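PDB 4IX3: MsStt7d protein from Micromonas, which probably phosphorylates proteins with ATP, this chain being the catalytic domain of a homolog of the state transition kinase Stt7. Local coordinates for residues B[33-38]-B[51-56]; B[64-69]-B[107-112]; B[69-74]-B[82-87]; B[75-80]-B[157-162]. All blocks are in the same frame, centred on the assembly; numbering follows the deposited sequence. Where two conformers were deposited one is given.

Contact 1: residues B[33-38]-B[51-56]; sequences FGTVFR and NAKADV
T35 and N51 lie side by side and point the same way, on a hydrogen-bonded pair of the antiparallel hairpin formed by strands 34-41 and 45-52. Between them T35 N donates to N51 O (2.9 Å) and N51 N returns a bond to T35 O (3.0 Å). The side chain of N51 rises with CG between its own backbone N and carbonyl carbon (chi1 72°), and its OD1 comes within 3.7 Å of T35 CB. The same oxygen lies in the plane of the F37 ring, at its edge, 4.0 Å from F37 CE2; ring and amide planes stand 72° apart. K53 crosses T35 at about a right angle, putting its CG 3.6 Å from T35 OG1. One water joins the polar groups, donating to N51 OD1 and A52 O and sitting 2.7 Å from T35 OG1. Past the G34-A52 pair the ladder ends in a nearly straight bond from K53 N to F33 O (2.8 Å, 176°). K53 also meets S30 and G31 of the second subunit, residues known to bind ADP though none is bound here, with its NZ bonded to S30 O. Main-chain bonds therefore hold the open end of the hairpin, and a water bridges its polar side chains.

Contact 2: residues B[64-69]-B[107-112]; sequences ECEMDV and LWLMWA
E66 meets W111 through OE2, 3.6 Å from W111 CZ2, while E66 OE1 forms a salt bridge with K50 NZ, the lysine-glutamate pair expected of a protein kinase between its strand 45-52 and helix 59-76. Carboxylate and indole planes are 37° apart, and the oxygen approaches the ring obliquely. W111 NE1 is bonded to N70 OD1, which helps fix the ring. Behind this polar end, the helix passes over the sheet of the kinase N-lobe: the axes of helix 64-69 and strand 107-112 come within 9.6 Å at 35°, and the joint between them is apolar. M67 carries its CG anti to the backbone N (chi1 179°) and crosses L109 at about a right angle, with M67 CB 3.8 Å from L109 CD2. M67 CG and SD touch the same methyl. Nearer the start of the segments, E64 CG rests on L107 CD2 at 4.1 Å, and E64 OE2 turns to a salt bridge with R11. L107 CD2 also faces M67 SD, more loosely, at 4.4 Å. The other methyl of L109 is tucked against the helix backbone, its CD1 3.9 Å from M67 N and also close to E66 CG.

Contact 3: residues B[69-74]-B[82-87]; sequences VNYHVH and ARFMGC
Helix 69-74 runs at 142° to strand 84-87, the axes 9.1 Å apart at closest approach, and the nearest pair of CA atoms belongs to H74 and F84 at 6.5 Å. The F84 ring fills the gap between helix and strand. Its CG is anti to the backbone N (chi1 179°), and the ring beyond is enclosed on several sides. N70 CB sits almost squarely over one face in a CH-pi contact, 3.6 Å from the ring centroid. The opposite face receives G86 N from its own strand, over the centre. One edge of the F84 ring is turned to the face of Y71 in a T-shaped pair, planes at 88° and centroids 4.8 Å apart, with F84 CE2 over the middle of the Y71 ring; W111 meets the F84 ring as well. The Y71 hydroxyl continues past it to G86, its OH 4.0 Å from G86 CA.

Polar groups lie to the sides of this aromatic core. N70 ND2 bonds back to E66 O one turn earlier, and N70 OD1 takes a water that also donates to A82 O (2.9 Å). A second water links H74 ND1 (2.8 Å) to F84 N, which donates to it at 3.0 Å. On the strand side, M85 and G86 stand opposite the single residue M110 as a classic beta bulge; at the backbone angles of G86 a CB would press on the preceding carbonyl O, so glycine suits the site. Helix 59-76 is the helix that packs on the N-lobe sheet of the protein kinase fold, here on strand 84-90.

Contact 4: residues B[75-80]-B[157-162]; sequences ANAKGT and ARLHEC
A77 and T80 meet L159 in the tight part of this contact, where the turn after helix 59-76 rests on the last residues of helix 141-161. A77 CB packs on L159 CD2 at 4.1 Å. The same methyl touches T80 OG1 (3.7 Å) as the T80 and L159 side chains slide past each other in opposite directions. That hydroxyl is placed between its backbone N and carbonyl carbon (chi1 60°) and donates to A77 O at 2.8 Å. The bond reinforces the type II turn from A77 to T80, whose own T80 N to A77 O bond is weak, and gives the T80 hydroxyl a partner beside L159. Next to it, N76 CB and C162 CB meet at 3.9 Å.

The exposed, hydrated side belongs to R158 and is held by a few directed bonds and water. The R158 chain bends at chi3 (66°), which sets NE; the guanidinium then lies with K78 O at its edge, near its plane. R158 NH2 bonds to K78 O at 2.8 Å, and R158 NH1 adds a weaker, more bent bond to the same oxygen. T80 CG2 covers one face, 3.5 Å from R158 NH1. Water completes the layer: one molecule accepts from R158 NE and donates to N76 O, and another takes R158 NH2 at 2.6 Å and is only weakly held by N76 O. K78 NZ turns away to H74 O. Across this contact the arginine is thus met by one main-chain carbonyl directly and by another through water, with no acidic partner; its charge is probably screened by solvent and the K78 carbonyl dipole, while apolar contacts join the two lobes of the kinase underneath.

Contacts 2, 3 and 4 follow helix 59-76 along its length, from the sheet to the C-lobe, and contact 1 lies on the hairpin just before it. Contacts 2 and 3 are closest, with centres 7 Å apart; they share V69 and meet through their neighbouring strands, with M110 O to M85 N at 2.8 Å. Contact 1 touches contact 2 where F33 CZ meets E66 OE1 (3.3 Å). H72 NE2 to C162 O at 2.8 Å links contacts 3 and 4, whose centres are 11 Å apart. The active site lies by contact 2: E66 is about 4 Å, side chain to side chain, from D188, which with D168 holds a magnesium ion.

Contact 1: residues B[33-38]-B[51-56]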
loop_
_atom_site.group_PDB
_atom_site.type_symbol
_atom_site.label_atom_id
_atom_site.label_comp_id
_atom_site.label_asym_id
_atom_site.label_seq_id
_atom_site.Cartn_x
_atom_site.Cartn_y
_atom_site.Cartn_z
ATOM N N PHE B 33 1.837 -3.921 0.491
ATOM C CA PHE B 33 3.185 -4.197 0.002
ATOM C C PHE B 33 3.222 -5.080 -1.237
ATOM O O PHE B 33 4.315 -5.289 -1.750
ATOM C CB PHE B 33 4.086 -4.762 1.095
ATOM C CG PHE B 33 3.624 -6.119 1.576
ATOM C CD1 PHE B 33 3.944 -7.277 0.877
ATOM C CD2 PHE B 33 2.849 -6.239 2.733
ATOM C CE1 PHE B 33 3.549 -8.525 1.353
ATOM C CE2 PHE B 33 2.418 -7.452 3.184
ATOM C CZ PHE B 33 2.782 -8.606 2.496
ATOM N N GLY B 34 2.067 -5.587 -1.668
ATOM C CA GLY B 34 1.996 -6.493 -2.820
ATOM C C GLY B 34 0.800 -6.304 -3.728
ATOM O O GLY B 34 -0.109 -5.499 -3.442
ATOM N N THR B 35 0.788 -7.037 -4.826
ATOM C CA THR B 35 -0.285 -6.960 -5.795
ATOM C C THR B 35 -0.767 -8.361 -6.085
ATOM O O THR B 35 0.051 -9.266 -6.311
ATOM C CB THR B 35 0.177 -6.293 -7.110
ATOM O OG1 THR B 35 0.835 -5.051 -6.775
ATOM C CG2 THR B 35 -0.994 -5.990 -8.020
ATOM N N VAL B 36 -2.077 -8.565 -6.037
ATOM C CA VAL B 36 -2.704 -9.877 -6.287
ATOM C C VAL B 36 -3.339 -9.838 -7.674
ATOM O O VAL B 36 -4.003 -8.864 -8.026
ATOM C CB VAL B 36 -3.731 -10.243 -5.181
ATOM C CG1 VAL B 36 -4.363 -11.583 -5.527
ATOM C CG2 VAL B 36 -3.040 -10.295 -3.825
ATOM N N PHE B 37 -3.129 -10.893 -8.451
ATOM C CA PHE B 37 -3.744 -11.056 -9.748
ATOM C C PHE B 37 -4.498 -12.399 -9.800
ATOM O O PHE B 37 -4.149 -13.331 -9.095
ATOM C CB PHE B 37 -2.648 -11.147 -10.816
ATOM C CG PHE B 37 -1.791 -9.924 -10.933
ATOM C CD1 PHE B 37 -2.044 -8.999 -11.918
ATOM C CD2 PHE B 37 -0.708 -9.745 -10.096
ATOM C CE1 PHE B 37 -1.259 -7.861 -12.006
ATOM C CE2 PHE B 37 0.138 -8.636 -10.218
ATOM C CZ PHE B 37 -0.147 -7.708 -11.190
ATOM N N ARG B 38 -5.508 -12.512 -10.652
ATOM C CA ARG B 38 -6.047 -13.848 -10.969
ATOM C C ARG B 38 -5.104 -14.498 -11.979
ATOM O O ARG B 38 -4.428 -13.821 -12.749
ATOM C CB ARG B 38 -7.421 -13.758 -11.613
ATOM C CG ARG B 38 -8.522 -13.333 -10.676
ATOM C CD ARG B 38 -9.765 -13.396 -11.534
ATOM N NE ARG B 38 -10.930 -12.878 -10.832
ATOM C CZ ARG B 38 -11.233 -11.586 -10.762
ATOM N NH1 ARG B 38 -10.436 -10.698 -11.346
ATOM N NH2 ARG B 38 -12.297 -11.179 -10.066
ATOM N N ASN B 51 2.654 -10.809 -6.042
ATOM C CA ASN B 51 4.070 -10.444 -5.996
ATOM C C ASN B 51 4.239 -9.181 -5.132
ATOM O O ASN B 51 3.242 -8.638 -4.622
ATOM C CB ASN B 51 4.678 -10.268 -7.396
ATOM C CG ASN B 51 4.193 -9.005 -8.104
ATOM O OD1 ASN B 51 3.197 -8.372 -7.693
ATOM N ND2 ASN B 51 4.892 -8.641 -9.194
ATOM N N ALA B 52 5.479 -8.771 -4.892
ATOM C CA ALA B 52 5.763 -7.567 -4.102
ATOM C C ALA B 52 5.567 -6.330 -4.980
ATOM O O ALA B 52 5.804 -6.357 -6.197
ATOM C CB ALA B 52 7.188 -7.628 -3.558
ATOM N N LYS B 53 5.175 -5.213 -4.366
ATOM C CA LYS B 53 5.228 -3.893 -5.036
ATOM C C LYS B 53 6.680 -3.447 -5.108
ATOM O O LYS B 53 7.373 -3.445 -4.081
ATOM C CB LYS B 53 4.392 -2.876 -4.232
ATOM C CG LYS B 53 2.893 -3.151 -4.436
ATOM C CD LYS B 53 2.042 -2.181 -3.611
ATOM C CE LYS B 53 1.965 -0.806 -4.228
ATOM N NZ LYS B 53 0.907 -0.114 -3.442
ATOM N N ALA B 54 7.117 -3.055 -6.304
ATOM C CA ALA B 54 8.525 -2.649 -6.458
ATOM C C ALA B 54 8.846 -1.346 -5.733
ATOM O O ALA B 54 10.003 -0.999 -5.480
ATOM C CB ALA B 54 8.813 -2.453 -7.930
ATOM N N ASP B 55 7.802 -0.573 -5.425
ATOM C CA ASP B 55 7.928 0.778 -4.866
ATOM C C ASP B 55 7.810 0.886 -3.358
ATOM O O ASP B 55 7.825 2.008 -2.830
ATOM C CB ASP B 55 6.953 1.744 -5.525
ATOM C CG ASP B 55 5.505 1.315 -5.367
ATOM O OD1 ASP B 55 5.170 0.119 -5.444
ATOM O OD2 ASP B 55 4.620 2.188 -5.218
ATOM N N VAL B 56 7.727 -0.243 -2.650
ATOM C CA VAL B 56 7.498 -0.236 -1.217
ATOM C C VAL B 56 8.712 -0.820 -0.501
ATOM O O VAL B 56 9.191 -1.935 -0.787
ATOM C CB VAL B 56 6.216 -1.035 -0.888
ATOM C CG1 VAL B 56 6.087 -1.208 0.636
ATOM C CG2 VAL B 56 4.989 -0.345 -1.522
HETATM O O HOH W 1 3.263 -5.652 -7.873
#

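Contact 2: residues B[64-69]-B[107-112]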
loop_
_atom_site.group_PDB
_atom_site.type_symbol
_atom_site.label_atom_id
_atom_site.label_comp_id
_atom_site.label_asym_id
_atom_site.label_seq_id
_atom_site.Cartn_x
_atom_site.Cartn_y
_atom_site.Cartn_z
ATOM N N GLU B 64 8.169 -12.410 1.819
ATOM C CA GLU B 64 8.823 -13.606 2.336
ATOM C C GLU B 64 8.210 -14.055 3.650
ATOM O O GLU B 64 8.047 -15.259 3.879
ATOM C CB GLU B 64 10.312 -13.368 2.501
ATOM C CG GLU B 64 11.042 -13.441 1.164
ATOM C CD GLU B 64 12.492 -13.015 1.247
ATOM O OE1 GLU B 64 12.886 -12.353 2.217
ATOM O OE2 GLU B 64 13.173 -13.200 0.219
ATOM N N CYS B 65 7.881 -13.109 4.523
ATOM C CA CYS B 65 7.204 -13.476 5.755
ATOM C C CYS B 65 5.822 -14.069 5.460
ATOM O O CYS B 65 5.424 -15.095 6.079
ATOM C CB CYS B 65 7.095 -12.266 6.662
ATOM S SG CYS B 65 6.714 -12.743 8.346
ATOM N N GLU B 66 5.046 -13.432 4.600
ATOM C CA GLU B 66 3.756 -13.973 4.206
ATOM C C GLU B 66 3.917 -15.394 3.668
ATOM O O GLU B 66 3.114 -16.300 3.964
ATOM C CB GLU B 66 3.108 -13.081 3.157
ATOM C CG GLU B 66 1.777 -13.628 2.690
ATOM C CD GLU B 66 0.996 -12.646 1.842
ATOM O OE1 GLU B 66 1.545 -11.539 1.592
ATOM O OE2 GLU B 66 -0.110 -13.000 1.382
ATOM N N MET B 67 4.970 -15.634 2.897
ATOM C CA MET B 67 5.249 -16.976 2.395
ATOM C C MET B 67 5.494 -17.946 3.541
ATOM O O MET B 67 4.861 -19.029 3.537
ATOM C CB MET B 67 6.473 -16.897 1.478
ATOM C CG MET B 67 6.826 -18.274 0.932
ATOM S SD MET B 67 8.121 -18.204 -0.373
ATOM C CE MET B 67 9.530 -17.720 0.602
ATOM N N ASP B 68 6.381 -17.586 4.464
ATOM C CA ASP B 68 6.713 -18.460 5.584
ATOM C C ASP B 68 5.423 -18.797 6.388
ATOM O O ASP B 68 5.196 -19.969 6.803
ATOM C CB ASP B 68 7.698 -17.791 6.550
ATOM C CG ASP B 68 9.088 -17.573 5.958
ATOM O OD1 ASP B 68 9.446 -18.262 4.986
ATOM O OD2 ASP B 68 9.854 -16.742 6.539
ATOM N N VAL B 69 4.623 -17.777 6.702
ATOM C CA VAL B 69 3.402 -18.006 7.511
ATOM C C VAL B 69 2.454 -18.882 6.696
ATOM O O VAL B 69 1.791 -19.765 7.278
ATOM C CB VAL B 69 2.749 -16.666 7.955
ATOM C CG1 VAL B 69 1.390 -16.919 8.612
ATOM C CG2 VAL B 69 3.690 -15.887 8.864
ATOM N N LEU B 107 9.769 -12.814 -6.981
ATOM C CA LEU B 107 9.096 -13.873 -6.223
ATOM C C LEU B 107 7.580 -13.713 -6.357
ATOM O O LEU B 107 7.027 -12.616 -6.155
ATOM C CB LEU B 107 9.519 -13.780 -4.750
ATOM C CG LEU B 107 8.859 -14.834 -3.847
ATOM C CD1 LEU B 107 9.362 -16.225 -4.210
ATOM C CD2 LEU B 107 9.234 -14.503 -2.381
ATOM N N TRP B 108 6.913 -14.822 -6.610
ATOM C CA TRP B 108 5.456 -14.938 -6.633
ATOM C C TRP B 108 4.968 -15.962 -5.642
ATOM O O TRP B 108 5.619 -17.012 -5.448
ATOM C CB TRP B 108 4.944 -15.366 -8.001
ATOM C CG TRP B 108 5.172 -14.322 -9.050
ATOM C CD1 TRP B 108 6.320 -14.061 -9.798
ATOM C CD2 TRP B 108 4.181 -13.370 -9.466
ATOM N NE1 TRP B 108 6.067 -13.021 -10.667
ATOM C CE2 TRP B 108 4.772 -12.571 -10.519
ATOM C CE3 TRP B 108 2.842 -13.158 -9.122
ATOM C CZ2 TRP B 108 4.081 -11.538 -11.106
ATOM C CZ3 TRP B 108 2.141 -12.136 -9.735
ATOM C CH2 TRP B 108 2.745 -11.326 -10.705
ATOM N N LEU B 109 3.803 -15.725 -5.015
ATOM C CA LEU B 109 3.066 -16.755 -4.253
ATOM C C LEU B 109 1.819 -17.112 -5.025
ATOM O O LEU B 109 1.222 -16.285 -5.732
ATOM C CB LEU B 109 2.702 -16.186 -2.880
ATOM C CG LEU B 109 3.868 -15.639 -2.080
ATOM C CD1 LEU B 109 3.381 -15.229 -0.688
ATOM C CD2 LEU B 109 5.007 -16.666 -1.976
ATOM N N MET B 110 1.330 -18.349 -4.828
ATOM C CA MET B 110 0.146 -18.825 -5.521
ATOM C C MET B 110 -0.784 -19.571 -4.556
ATOM O O MET B 110 -0.317 -20.338 -3.706
ATOM C CB MET B 110 0.553 -19.746 -6.681
ATOM C CG MET B 110 -0.603 -20.118 -7.610
ATOM S SD MET B 110 -0.062 -20.914 -9.138
ATOM C CE MET B 110 0.293 -22.567 -8.535
ATOM N N TRP B 111 -2.070 -19.279 -4.721
ATOM C CA TRP B 111 -3.132 -19.977 -3.985
ATOM C C TRP B 111 -4.189 -20.473 -4.937
ATOM O O TRP B 111 -4.394 -19.902 -6.020
ATOM C CB TRP B 111 -3.818 -19.047 -2.978
ATOM C CG TRP B 111 -2.904 -18.497 -1.937
ATOM C CD1 TRP B 111 -2.706 -18.902 -0.650
ATOM C CD2 TRP B 111 -2.081 -17.299 -2.100
ATOM N NE1 TRP B 111 -1.837 -18.048 0.004
ATOM C CE2 TRP B 111 -1.401 -17.086 -0.851
ATOM C CE3 TRP B 111 -1.861 -16.405 -3.161
ATOM C CZ2 TRP B 111 -0.597 -15.967 -0.647
ATOM C CZ3 TRP B 111 -1.087 -15.279 -2.927
ATOM C CH2 TRP B 111 -0.465 -15.078 -1.701
ATOM N N ALA B 112 -5.010 -21.442 -4.473
ATOM C CA ALA B 112 -6.234 -21.724 -5.194
ATOM C C ALA B 112 -7.152 -20.497 -5.115
ATOM O O ALA B 112 -7.196 -19.815 -4.076
ATOM C CB ALA B 112 -6.979 -22.864 -4.527
#

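Contact 3: residues B[69-74]-B[82-87]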
loop_
_atom_site.group_PDB
_atom_site.type_symbol
_atom_site.label_atom_id
_atom_site.label_comp_id
_atom_site.label_asym_id
_atom_site.label_seq_id
_atom_site.Cartn_x
_atom_site.Cartn_y
_atom_site.Cartn_z
ATOM N N VAL B 69 4.623 -17.777 6.702
ATOM C CA VAL B 69 3.402 -18.006 7.511
ATOM C C VAL B 69 2.454 -18.882 6.696
ATOM O O VAL B 69 1.791 -19.765 7.278
ATOM C CB VAL B 69 2.749 -16.666 7.955
ATOM C CG1 VAL B 69 1.390 -16.919 8.612
ATOM C CG2 VAL B 69 3.690 -15.887 8.864
ATOM N N ASN B 70 2.343 -18.709 5.377
ATOM C CA ASN B 70 1.504 -19.607 4.567
ATOM C C ASN B 70 1.995 -21.041 4.596
ATOM O O ASN B 70 1.176 -21.939 4.692
ATOM C CB ASN B 70 1.409 -19.140 3.121
ATOM C CG ASN B 70 0.233 -18.205 2.902
ATOM O OD1 ASN B 70 -0.883 -18.667 2.667
ATOM N ND2 ASN B 70 0.474 -16.896 2.973
ATOM N N TYR B 71 3.300 -21.263 4.612
ATOM C CA TYR B 71 3.774 -22.645 4.746
ATOM C C TYR B 71 3.392 -23.179 6.116
ATOM O O TYR B 71 3.003 -24.344 6.251
ATOM C CB TYR B 71 5.295 -22.731 4.544
ATOM C CG TYR B 71 5.701 -22.770 3.089
ATOM C CD1 TYR B 71 5.528 -23.930 2.337
ATOM C CD2 TYR B 71 6.346 -21.699 2.483
ATOM C CE1 TYR B 71 5.929 -24.041 1.000
ATOM C CE2 TYR B 71 6.790 -21.801 1.162
ATOM C CZ TYR B 71 6.550 -22.935 0.411
ATOM O OH TYR B 71 6.962 -23.002 -0.901
ATOM N N HIS B 72 3.532 -22.366 7.161
ATOM C CA HIS B 72 3.146 -22.806 8.512
ATOM C C HIS B 72 1.675 -23.189 8.576
ATOM O O HIS B 72 1.326 -24.208 9.202
ATOM C CB HIS B 72 3.471 -21.710 9.532
ATOM C CG HIS B 72 3.300 -22.129 10.958
ATOM N ND1 HIS B 72 4.175 -22.948 11.591
ATOM C CD2 HIS B 72 2.313 -21.790 11.874
ATOM C CE1 HIS B 72 3.748 -23.128 12.856
ATOM N NE2 HIS B 72 2.622 -22.394 13.034
ATOM N N VAL B 73 0.825 -22.333 8.026
ATOM C CA VAL B 73 -0.634 -22.583 8.031
ATOM C C VAL B 73 -1.009 -23.799 7.191
ATOM O O VAL B 73 -1.889 -24.586 7.574
ATOM C CB VAL B 73 -1.406 -21.334 7.569
ATOM C CG1 VAL B 73 -2.890 -21.632 7.329
ATOM C CG2 VAL B 73 -1.260 -20.264 8.642
ATOM N N HIS B 74 -0.325 -23.992 6.072
ATOM C CA HIS B 74 -0.585 -25.148 5.244
ATOM C C HIS B 74 -0.237 -26.436 6.014
ATOM O O HIS B 74 -0.965 -27.435 5.929
ATOM C CB HIS B 74 0.265 -25.078 3.985
ATOM C CG HIS B 74 0.058 -26.265 3.094
ATOM N ND1 HIS B 74 -0.892 -26.300 2.143
ATOM C CD2 HIS B 74 0.694 -27.502 3.078
ATOM C CE1 HIS B 74 -0.827 -27.478 1.497
ATOM N NE2 HIS B 74 0.149 -28.210 2.065
ATOM N N ALA B 82 -7.350 -19.754 2.310
ATOM C CA ALA B 82 -7.200 -20.197 0.936
ATOM C C ALA B 82 -5.999 -21.146 0.792
ATOM O O ALA B 82 -4.898 -20.912 1.353
ATOM C CB ALA B 82 -6.990 -19.022 0.010
ATOM N N ARG B 83 -6.217 -22.231 0.025
ATOM C CA ARG B 83 -5.187 -23.265 -0.083
ATOM C C ARG B 83 -3.923 -22.713 -0.760
ATOM O O ARG B 83 -3.991 -22.140 -1.842
ATOM C CB ARG B 83 -5.750 -24.421 -0.910
ATOM C CG ARG B 83 -4.724 -25.530 -1.205
ATOM C CD ARG B 83 -5.393 -26.807 -1.759
ATOM N NE ARG B 83 -6.271 -26.558 -2.913
ATOM C CZ ARG B 83 -5.904 -26.657 -4.194
ATOM N NH1 ARG B 83 -4.656 -27.016 -4.504
ATOM N NH2 ARG B 83 -6.827 -26.463 -5.145
ATOM N N PHE B 84 -2.801 -22.921 -0.084
ATOM C CA PHE B 84 -1.516 -22.379 -0.524
ATOM C C PHE B 84 -0.859 -23.381 -1.461
ATOM O O PHE B 84 -0.579 -24.534 -1.084
ATOM C CB PHE B 84 -0.632 -22.116 0.684
ATOM C CG PHE B 84 0.734 -21.566 0.357
ATOM C CD1 PHE B 84 0.865 -20.415 -0.433
ATOM C CD2 PHE B 84 1.879 -22.173 0.866
ATOM C CE1 PHE B 84 2.145 -19.902 -0.719
ATOM C CE2 PHE B 84 3.132 -21.604 0.649
ATOM C CZ PHE B 84 3.260 -20.493 -0.166
ATOM N N MET B 85 -0.475 -22.927 -2.648
ATOM C CA MET B 85 0.092 -23.825 -3.668
ATOM C C MET B 85 1.581 -23.608 -3.857
ATOM O O MET B 85 2.200 -24.387 -4.589
ATOM C CB MET B 85 -0.644 -23.601 -4.993
ATOM C CG MET B 85 -2.126 -23.973 -4.883
ATOM S SD MET B 85 -3.108 -23.649 -6.373
ATOM C CE MET B 85 -2.619 -24.975 -7.482
ATOM N N GLY B 86 2.214 -22.724 -3.091
ATOM C CA GLY B 86 3.667 -22.560 -3.123
ATOM C C GLY B 86 4.124 -21.268 -3.757
ATOM O O GLY B 86 3.386 -20.281 -3.788
ATOM N N CYS B 87 5.378 -21.258 -4.174
ATOM C CA CYS B 87 5.984 -20.067 -4.733
ATOM C C CYS B 87 6.487 -20.319 -6.140
ATOM O O CYS B 87 6.641 -21.474 -6.532
ATOM C CB CYS B 87 7.106 -19.553 -3.831
ATOM S SG CYS B 87 8.596 -20.562 -3.879
HETATM O O HOH W 2 -4.043 -18.335 2.435
HETATM O O HOH W 3 -3.056 -24.535 2.386
#

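Contact 4: residues B[75-80]-B[157-162]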
loop_
_atom_site.group_PDB
_atom_site.type_symbol
_atom_site.label_atom_id
_atom_site.label_comp_id
_atom_site.label_asym_id
_atom_site.label_seq_id
_atom_site.Cartn_x
_atom_site.Cartn_y
_atom_site.Cartn_z
ATOM N N ALA B 75 0.830 -26.422 6.816
ATOM C CA ALA B 75 1.226 -27.581 7.588
ATOM C C ALA B 75 0.332 -27.830 8.787
ATOM O O ALA B 75 0.178 -29.002 9.151
ATOM C CB ALA B 75 2.676 -27.440 8.027
ATOM N N ASN B 76 -0.192 -26.764 9.404
ATOM C CA ASN B 76 -0.776 -26.839 10.752
ATOM C C ASN B 76 -2.255 -26.489 10.898
ATOM O O ASN B 76 -2.866 -26.828 11.925
ATOM C CB ASN B 76 0.032 -26.003 11.740
ATOM C CG ASN B 76 1.419 -26.564 11.933
ATOM O OD1 ASN B 76 2.447 -26.026 11.447
ATOM N ND2 ASN B 76 1.461 -27.693 12.596
ATOM N N ALA B 77 -2.813 -25.802 9.905
ATOM C CA ALA B 77 -4.204 -25.365 9.960
ATOM C C ALA B 77 -4.849 -25.377 8.578
ATOM O O ALA B 77 -5.293 -24.344 8.077
ATOM C CB ALA B 77 -4.299 -23.980 10.580
ATOM N N LYS B 78 -4.896 -26.557 7.970
ATOM C CA LYS B 78 -5.504 -26.737 6.634
ATOM C C LYS B 78 -6.992 -26.413 6.670
ATOM O O LYS B 78 -7.674 -26.818 7.622
ATOM C CB LYS B 78 -5.332 -28.175 6.146
ATOM C CG LYS B 78 -3.916 -28.467 5.667
ATOM C CD LYS B 78 -3.912 -29.773 4.882
ATOM C CE LYS B 78 -2.586 -29.970 4.153
ATOM N NZ LYS B 78 -1.513 -30.095 5.175
ATOM N N GLY B 79 -7.478 -25.718 5.645
ATOM C CA GLY B 79 -8.881 -25.359 5.493
ATOM C C GLY B 79 -9.266 -24.079 6.194
ATOM O O GLY B 79 -10.386 -23.601 5.922
ATOM N N THR B 80 -8.386 -23.500 7.021
ATOM C CA THR B 80 -8.720 -22.195 7.623
ATOM C C THR B 80 -8.645 -21.072 6.591
ATOM O O THR B 80 -9.433 -20.117 6.681
ATOM C CB THR B 80 -7.842 -21.858 8.826
ATOM O OG1 THR B 80 -6.465 -21.811 8.445
ATOM C CG2 THR B 80 -8.062 -22.856 9.972
ATOM N N ALA B 157 -9.479 -19.884 16.043
ATOM C CA ALA B 157 -9.004 -20.693 17.145
ATOM C C ALA B 157 -7.905 -21.652 16.676
ATOM O O ALA B 157 -6.896 -21.822 17.370
ATOM C CB ALA B 157 -10.146 -21.460 17.787
ATOM N N ARG B 158 -8.093 -22.280 15.509
ATOM C CA ARG B 158 -7.035 -23.177 15.008
ATOM C C ARG B 158 -5.767 -22.413 14.618
ATOM O O ARG B 158 -4.637 -22.873 14.897
ATOM C CB ARG B 158 -7.580 -23.921 13.785
ATOM C CG ARG B 158 -8.598 -24.986 14.161
ATOM C CD ARG B 158 -9.254 -25.637 12.926
ATOM N NE ARG B 158 -8.229 -26.374 12.194
ATOM C CZ ARG B 158 -8.250 -26.616 10.887
ATOM N NH1 ARG B 158 -9.224 -26.125 10.117
ATOM N NH2 ARG B 158 -7.286 -27.348 10.349
ATOM N N LEU B 159 -5.882 -21.205 14.037
ATOM C CA LEU B 159 -4.694 -20.379 13.778
ATOM C C LEU B 159 -3.972 -20.019 15.065
ATOM O O LEU B 159 -2.748 -20.195 15.219
ATOM C CB LEU B 159 -5.076 -19.134 12.980
ATOM C CG LEU B 159 -5.460 -19.449 11.535
ATOM C CD1 LEU B 159 -6.150 -18.283 10.850
ATOM C CD2 LEU B 159 -4.282 -19.878 10.661
ATOM N N HIS B 160 -4.758 -19.567 16.047
ATOM C CA HIS B 160 -4.142 -19.182 17.304
ATOM C C HIS B 160 -3.427 -20.332 18.001
ATOM O O HIS B 160 -2.357 -20.155 18.612
ATOM C CB HIS B 160 -5.140 -18.534 18.270
ATOM C CG HIS B 160 -5.784 -17.309 17.695
ATOM N ND1 HIS B 160 -6.968 -16.806 18.138
ATOM C CD2 HIS B 160 -5.374 -16.498 16.656
ATOM C CE1 HIS B 160 -7.303 -15.725 17.412
ATOM N NE2 HIS B 160 -6.338 -15.522 16.497
ATOM N N GLU B 161 -4.010 -21.527 17.915
ATOM C CA GLU B 161 -3.453 -22.743 18.509
ATOM C C GLU B 161 -2.057 -23.055 17.947
ATOM O O GLU B 161 -1.216 -23.625 18.627
ATOM C CB GLU B 161 -4.438 -23.916 18.282
ATOM C CG GLU B 161 -4.173 -25.239 18.988
ATOM C CD GLU B 161 -5.181 -26.317 18.562
ATOM O OE1 GLU B 161 -6.291 -26.000 18.044
ATOM O OE2 GLU B 161 -4.855 -27.510 18.705
ATOM N N CYS B 162 -1.817 -22.688 16.700
ATOM C CA CYS B 162 -0.496 -22.904 16.129
ATOM C C CYS B 162 0.321 -21.632 16.064
ATOM O O CYS B 162 1.349 -21.576 15.370
ATOM C CB CYS B 162 -0.560 -23.628 14.792
ATOM S SG CYS B 162 -1.166 -22.631 13.417
HETATM O O HOH W 4 -5.314 -27.010 13.221
HETATM O O HOH W 5 -5.572 -28.752 11.654
#